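Glycoside Hydrolase (Bacteroides uniformis, PDB 5TA0) probably hydrolyses agarose-derived galactans as a beta-agarase-like glycoside hydrolase of a gut symbiont, crystallised here as an engineered variant holding neoagarooctaose. Local coordinates at residues 526-538 against 544-556. Sequence-based numbering, arbitrary orientation. Where two conformers were deposited one is given.
Sequences EEVKYYATDYLKE and ELVFNINNVKKTE. With EDO (1,2-ethanediol), chain I.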
loop_
_atom_site.group_PDB
_atom_site.type_symbol
_atom_site.label_atom_id
_atom_site.label_comp_id
_atom_site.label_asym_id
_atom_site.label_seq_id
_atom_site.Cartn_x
_atom_site.Cartn_y
_atom_site.Cartn_z
ATOM N N GLU A 526 8.106 -13.188 18.386
ATOM C CA GLU A 526 7.422 -11.912 18.470
ATOM C C GLU A 526 8.319 -10.805 17.986
ATOM O O GLU A 526 9.405 -10.564 18.523
ATOM C CB GLU A 526 6.970 -11.604 19.898
ATOM C CG GLU A 526 6.194 -10.316 19.967
ATOM C CD GLU A 526 5.502 -10.092 21.289
ATOM O OE1 GLU A 526 5.518 -11.008 22.151
ATOM O OE2 GLU A 526 4.928 -8.982 21.436
ATOM N N GLU A 527 7.841 -10.112 16.968
ATOM C CA GLU A 527 8.529 -8.943 16.419
ATOM C C GLU A 527 8.018 -7.696 17.066
ATOM O O GLU A 527 6.800 -7.501 17.169
ATOM C CB GLU A 527 8.313 -8.873 14.916
ATOM C CG GLU A 527 8.916 -7.636 14.262
ATOM C CD GLU A 527 8.609 -7.524 12.788
ATOM O OE1 GLU A 527 8.092 -8.488 12.181
ATOM O OE2 GLU A 527 8.867 -6.417 12.236
ATOM N N VAL A 528 8.948 -6.844 17.517
ATOM C CA VAL A 528 8.607 -5.516 18.022
ATOM C C VAL A 528 9.513 -4.509 17.329
ATOM O O VAL A 528 10.727 -4.735 17.195
ATOM C CB VAL A 528 8.723 -5.419 19.571
ATOM C CG1 VAL A 528 8.234 -4.089 20.065
ATOM C CG2 VAL A 528 7.876 -6.498 20.250
ATOM N N LYS A 529 8.936 -3.398 16.895
ATOM C CA LYS A 529 9.671 -2.316 16.233
ATOM C C LYS A 529 9.778 -1.123 17.167
ATOM O O LYS A 529 8.766 -0.676 17.743
ATOM C CB LYS A 529 8.971 -1.935 14.944
ATOM C CG LYS A 529 9.741 -0.964 14.097
ATOM C CD LYS A 529 9.072 -0.826 12.751
ATOM C CE LYS A 529 9.832 0.106 11.835
ATOM N NZ LYS A 529 9.212 0.065 10.486
ATOM N N TYR A 530 10.999 -0.608 17.314
ATOM C CA TYR A 530 11.304 0.484 18.234
ATOM C C TYR A 530 11.822 1.689 17.469
ATOM O O TYR A 530 12.530 1.538 16.473
ATOM C CB TYR A 530 12.313 0.035 19.281
ATOM C CG TYR A 530 11.799 -1.015 20.224
ATOM C CD1 TYR A 530 11.121 -0.667 21.384
ATOM C CD2 TYR A 530 11.991 -2.363 19.966
ATOM C CE1 TYR A 530 10.618 -1.632 22.250
ATOM C CE2 TYR A 530 11.519 -3.336 20.851
ATOM C CZ TYR A 530 10.824 -2.967 21.974
ATOM O OH TYR A 530 10.365 -3.927 22.858
ATOM N N TYR A 531 11.461 2.871 17.956
ATOM C CA TYR A 531 11.803 4.128 17.303
ATOM C C TYR A 531 12.824 4.888 18.132
ATOM O O TYR A 531 12.920 4.693 19.336
ATOM C CB TYR A 531 10.523 4.949 17.096
ATOM C CG TYR A 531 9.564 4.213 16.205
ATOM C CD1 TYR A 531 9.638 4.335 14.826
ATOM C CD2 TYR A 531 8.636 3.340 16.739
ATOM C CE1 TYR A 531 8.801 3.592 13.988
ATOM C CE2 TYR A 531 7.778 2.611 15.921
ATOM C CZ TYR A 531 7.870 2.754 14.546
ATOM O OH TYR A 531 7.049 2.000 13.711
ATOM N N ALA A 532 13.589 5.735 17.481
ATOM C CA ALA A 532 14.575 6.583 18.161
ATOM C C ALA A 532 13.910 7.818 18.763
ATOM O O ALA A 532 12.766 8.185 18.456
ATOM C CB ALA A 532 15.658 6.994 17.187
ATOM N N THR A 533 14.651 8.509 19.627
ATOM C CA THR A 533 14.160 9.721 20.228
ATOM C C THR A 533 14.144 10.920 19.288
ATOM O O THR A 533 13.468 11.883 19.561
ATOM C CB THR A 533 14.971 10.130 21.467
ATOM O OG1 THR A 533 16.330 10.375 21.087
ATOM C CG2 THR A 533 14.943 9.018 22.540
ATOM N N ASP A 534 14.899 10.857 18.195
ATOM C CA ASP A 534 15.015 11.972 17.261
ATOM C C ASP A 534 15.217 11.409 15.855
ATOM O O ASP A 534 15.332 10.202 15.676
ATOM C CB ASP A 534 16.205 12.864 17.675
ATOM C CG ASP A 534 16.062 14.306 17.255
ATOM O OD1 ASP A 534 15.205 14.654 16.420
ATOM O OD2 ASP A 534 16.846 15.122 17.812
ATOM N N TYR A 535 15.298 12.293 14.865
ATOM C CA TYR A 535 15.352 11.888 13.473
ATOM C C TYR A 535 15.957 13.012 12.624
ATOM O O TYR A 535 16.250 14.087 13.151
ATOM C CB TYR A 535 13.931 11.494 12.998
ATOM C CG TYR A 535 13.084 12.622 12.455
ATOM C CD1 TYR A 535 12.392 12.482 11.241
ATOM C CD2 TYR A 535 12.967 13.836 13.144
ATOM C CE1 TYR A 535 11.646 13.536 10.721
ATOM C CE2 TYR A 535 12.209 14.882 12.643
ATOM C CZ TYR A 535 11.548 14.723 11.416
ATOM O OH TYR A 535 10.805 15.776 10.905
ATOM N N LEU A 536 16.168 12.730 11.343
ATOM C CA LEU A 536 16.483 13.746 10.312
ATOM C C LEU A 536 17.691 14.619 10.665
ATOM O O LEU A 536 17.547 15.802 11.000
ATOM C CB LEU A 536 15.239 14.591 9.988
ATOM C CG LEU A 536 15.359 15.501 8.740
ATOM C CD1 LEU A 536 15.809 14.754 7.498
ATOM C CD2 LEU A 536 14.023 16.181 8.514
ATOM N N LYS A 537 18.867 14.014 10.590
ATOM C CA LYS A 537 20.120 14.691 10.966
ATOM C C LYS A 537 21.023 14.824 9.741
ATOM O O LYS A 537 21.188 13.885 8.966
ATOM C CB LYS A 537 20.825 13.916 12.076
ATOM C CG LYS A 537 20.027 13.764 13.370
ATOM C CD LYS A 537 19.655 15.102 13.993
ATOM C CE LYS A 537 18.851 14.953 15.275
ATOM N NZ LYS A 537 18.362 16.279 15.751
ATOM N N GLU A 538 21.601 16.014 9.579
ATOM C CA GLU A 538 22.549 16.292 8.493
ATOM C C GLU A 538 23.878 15.582 8.732
ATOM O O GLU A 538 24.363 15.501 9.862
ATOM C CB GLU A 538 22.848 17.796 8.400
ATOM C CG GLU A 538 21.670 18.683 8.068
ATOM C CD GLU A 538 21.971 20.173 8.208
ATOM O OE1 GLU A 538 23.132 20.546 8.479
ATOM O OE2 GLU A 538 21.026 20.971 8.068
ATOM N N GLU A 544 30.296 12.422 14.370
ATOM C CA GLU A 544 29.442 11.383 14.931
ATOM C C GLU A 544 27.977 11.848 15.007
ATOM O O GLU A 544 27.701 12.928 15.507
ATOM C CB GLU A 544 29.939 11.044 16.332
ATOM C CG GLU A 544 29.543 9.666 16.793
ATOM C CD GLU A 544 29.885 9.390 18.250
ATOM O OE1 GLU A 544 30.055 10.346 19.055
ATOM O OE2 GLU A 544 29.956 8.198 18.589
ATOM N N LEU A 545 27.054 11.012 14.522
ATOM C CA LEU A 545 25.608 11.224 14.696
ATOM C C LEU A 545 25.115 10.158 15.660
ATOM O O LEU A 545 25.260 8.964 15.384
ATOM C CB LEU A 545 24.867 11.127 13.362
ATOM C CG LEU A 545 25.164 12.235 12.343
ATOM C CD1 LEU A 545 24.398 12.012 11.054
ATOM C CD2 LEU A 545 24.795 13.606 12.893
ATOM N N VAL A 546 24.525 10.579 16.772
ATOM C CA VAL A 546 24.124 9.665 17.838
ATOM C C VAL A 546 22.612 9.611 17.915
ATOM O O VAL A 546 21.964 10.648 17.984
ATOM C CB VAL A 546 24.681 10.112 19.206
ATOM C CG1 VAL A 546 24.244 9.157 20.309
ATOM C CG2 VAL A 546 26.207 10.213 19.135
ATOM N N PHE A 547 22.072 8.394 17.892
ATOM C CA PHE A 547 20.640 8.126 18.057
ATOM C C PHE A 547 20.453 7.207 19.252
ATOM O O PHE A 547 21.336 6.394 19.577
ATOM C CB PHE A 547 20.066 7.452 16.814
ATOM C CG PHE A 547 20.052 8.338 15.611
ATOM C CD1 PHE A 547 21.187 8.472 14.820
ATOM C CD2 PHE A 547 18.924 9.075 15.278
ATOM C CE1 PHE A 547 21.194 9.311 13.713
ATOM C CE2 PHE A 547 18.932 9.910 14.165
ATOM C CZ PHE A 547 20.065 10.034 13.394
ATOM N N ASN A 548 19.313 7.337 19.906
ATOM C CA ASN A 548 18.978 6.545 21.080
ATOM C C ASN A 548 17.659 5.825 20.882
ATOM O O ASN A 548 16.667 6.461 20.537
ATOM C CB ASN A 548 18.869 7.451 22.303
ATOM C CG ASN A 548 20.186 8.097 22.662
ATOM O OD1 ASN A 548 20.420 9.262 22.347
ATOM N ND2 ASN A 548 21.058 7.333 23.268
ATOM N N ILE A 549 17.657 4.511 21.130
ATOM C CA ILE A 549 16.460 3.677 21.036
ATOM C C ILE A 549 16.314 3.003 22.388
ATOM O O ILE A 549 17.123 2.126 22.741
ATOM C CB ILE A 549 16.540 2.664 19.887
ATOM C CG1 ILE A 549 16.691 3.384 18.537
ATOM C CG2 ILE A 549 15.295 1.775 19.882
ATOM C CD1 ILE A 549 16.744 2.478 17.326
ATOM N N ASN A 550 15.274 3.389 23.120
ATOM C CA ASN A 550 15.114 3.042 24.529
ATOM C C ASN A 550 13.873 2.215 24.846
ATOM O O ASN A 550 12.951 2.102 24.036
ATOM C CB ASN A 550 15.096 4.350 25.343
ATOM C CG ASN A 550 16.376 5.152 25.207
ATOM O OD1 ASN A 550 17.466 4.601 25.033
ATOM N ND2 ASN A 550 16.238 6.487 25.272
ATOM N N ASN A 551 13.838 1.637 26.054
ATOM C CA ASN A 551 12.783 0.740 26.525
ATOM C C ASN A 551 12.613 -0.510 25.642
ATOM O O ASN A 551 11.511 -1.019 25.488
ATOM C CB ASN A 551 11.435 1.483 26.702
ATOM C CG ASN A 551 11.116 1.857 28.150
ATOM O OD1 ASN A 551 11.546 1.213 29.138
ATOM N ND2 ASN A 551 10.274 2.864 28.287
ATOM N N VAL A 552 13.723 -0.996 25.082
ATOM C CA VAL A 552 13.709 -2.212 24.279
ATOM C C VAL A 552 13.611 -3.419 25.204
ATOM O O VAL A 552 14.372 -3.547 26.151
ATOM C CB VAL A 552 14.978 -2.317 23.418
ATOM C CG1 VAL A 552 15.080 -3.679 22.724
ATOM C CG2 VAL A 552 15.030 -1.169 22.406
ATOM N N LYS A 553 12.650 -4.281 24.927
ATOM C CA LYS A 553 12.425 -5.470 25.734
ATOM C C LYS A 553 13.157 -6.649 25.104
ATOM O O LYS A 553 12.933 -6.991 23.948
ATOM C CB LYS A 553 10.922 -5.726 25.871
ATOM C CG LYS A 553 10.101 -4.514 26.319
ATOM C CD LYS A 553 10.563 -3.815 27.609
ATOM C CE LYS A 553 10.705 -4.784 28.789
ATOM N NZ LYS A 553 10.840 -4.151 30.138
ATOM N N LYS A 554 14.108 -7.203 25.832
ATOM C CA LYS A 554 14.785 -8.416 25.401
ATOM C C LYS A 554 14.316 -9.630 26.181
ATOM O O LYS A 554 13.769 -9.516 27.286
ATOM C CB LYS A 554 16.293 -8.266 25.552
ATOM C CG LYS A 554 16.920 -7.227 24.630
ATOM C CD LYS A 554 18.418 -7.151 24.843
ATOM C CE LYS A 554 19.132 -8.393 24.316
ATOM N NZ LYS A 554 20.530 -8.448 24.813
ATOM N N THR A 555 14.510 -10.792 25.558
ATOM C CA THR A 555 14.281 -12.106 26.156
ATOM C C THR A 555 15.598 -12.874 26.042
ATOM O O THR A 555 16.613 -12.322 25.617
ATOM C CB THR A 555 13.145 -12.838 25.435
ATOM O OG1 THR A 555 13.390 -12.896 24.029
ATOM C CG2 THR A 555 11.810 -12.114 25.644
ATOM N N GLU A 556 15.620 -14.126 26.473
ATOM C CA GLU A 556 16.871 -14.886 26.455
ATOM C C GLU A 556 17.417 -15.095 25.043
ATOM O O GLU A 556 18.627 -14.968 24.813
ATOM C CB GLU A 556 16.687 -16.252 27.106
ATOM C CG GLU A 556 18.010 -16.988 27.309
ATOM C CD GLU A 556 17.895 -18.232 28.171
ATOM O OE1 GLU A 556 16.775 -18.591 28.594
ATOM O OE2 GLU A 556 18.956 -18.869 28.410
HETATM C C1 EDO I . 10.367 11.870 21.823
HETATM O O1 EDO I . 10.765 11.317 20.571
HETATM C C2 EDO I . 10.420 10.776 22.869
HETATM O O2 EDO I . 11.667 10.086 22.791
HETATM O O HOH W 1 10.839 -6.448 22.142
HETATM O O HOH W 2 13.849 5.587 21.862
HETATM O O HOH W 3 17.699 9.540 18.880
HETATM O O HOH W 4 17.927 10.940 23.348
#
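Tyr-530 lays its ring along the backbone of 550-553, and Val-552 CA sits over one face, 4.0 Å from the ring centroid. Both methyls of Val-552 join it, CG2 nearest the ring root and CG1 by CE2, while the Tyr-530 CB packs on Ile-549 CG2 at 3.5 Å. A chi1 of -66° sets CG anti to the carbonyl carbon and aims the ring at 551-553, where OH accepts a nearly straight bond (163°) from Lys-553 N at 3.1 Å. A water in the ring plane links the same hydroxyl to Lys-553 O, which Asn-641 also binds. Further along, Ala-532 wedges its methyl between Ile-549 CG1 and the Phe-547 ring. The ring's edge meets Asp-534 O, and Lys-537 CG lies 3.7 Å from Phe-547 CZ. The lysine chain bends at chi2, away from this ring, and in the conformer given NZ makes a salt bridge with Asp-534 OD2.

The Thr-533 side is looser and wet. Only one direct bond joins the two backbones, Thr-533 N to Asn-548 O at 3.0 Å. Around it waters fill in: one bridges Tyr-531 O, Asn-548 O and Asn-550 N, and two others tie Thr-533 OG1 to Asn-548 N and OD1. An ethanediol, probably from the crystallisation liquor, donates to Thr-533 O.

Segments 526-531 and 545-549 run at 136°, their axes approaching to 7.5 Å, so apolar side chains and waters largely replace a backbone ladder. Edge strand 545-549 thus packs against 523-538, internal to its own sheet, consistent with a beta-sandwich in the chain's C-terminal part.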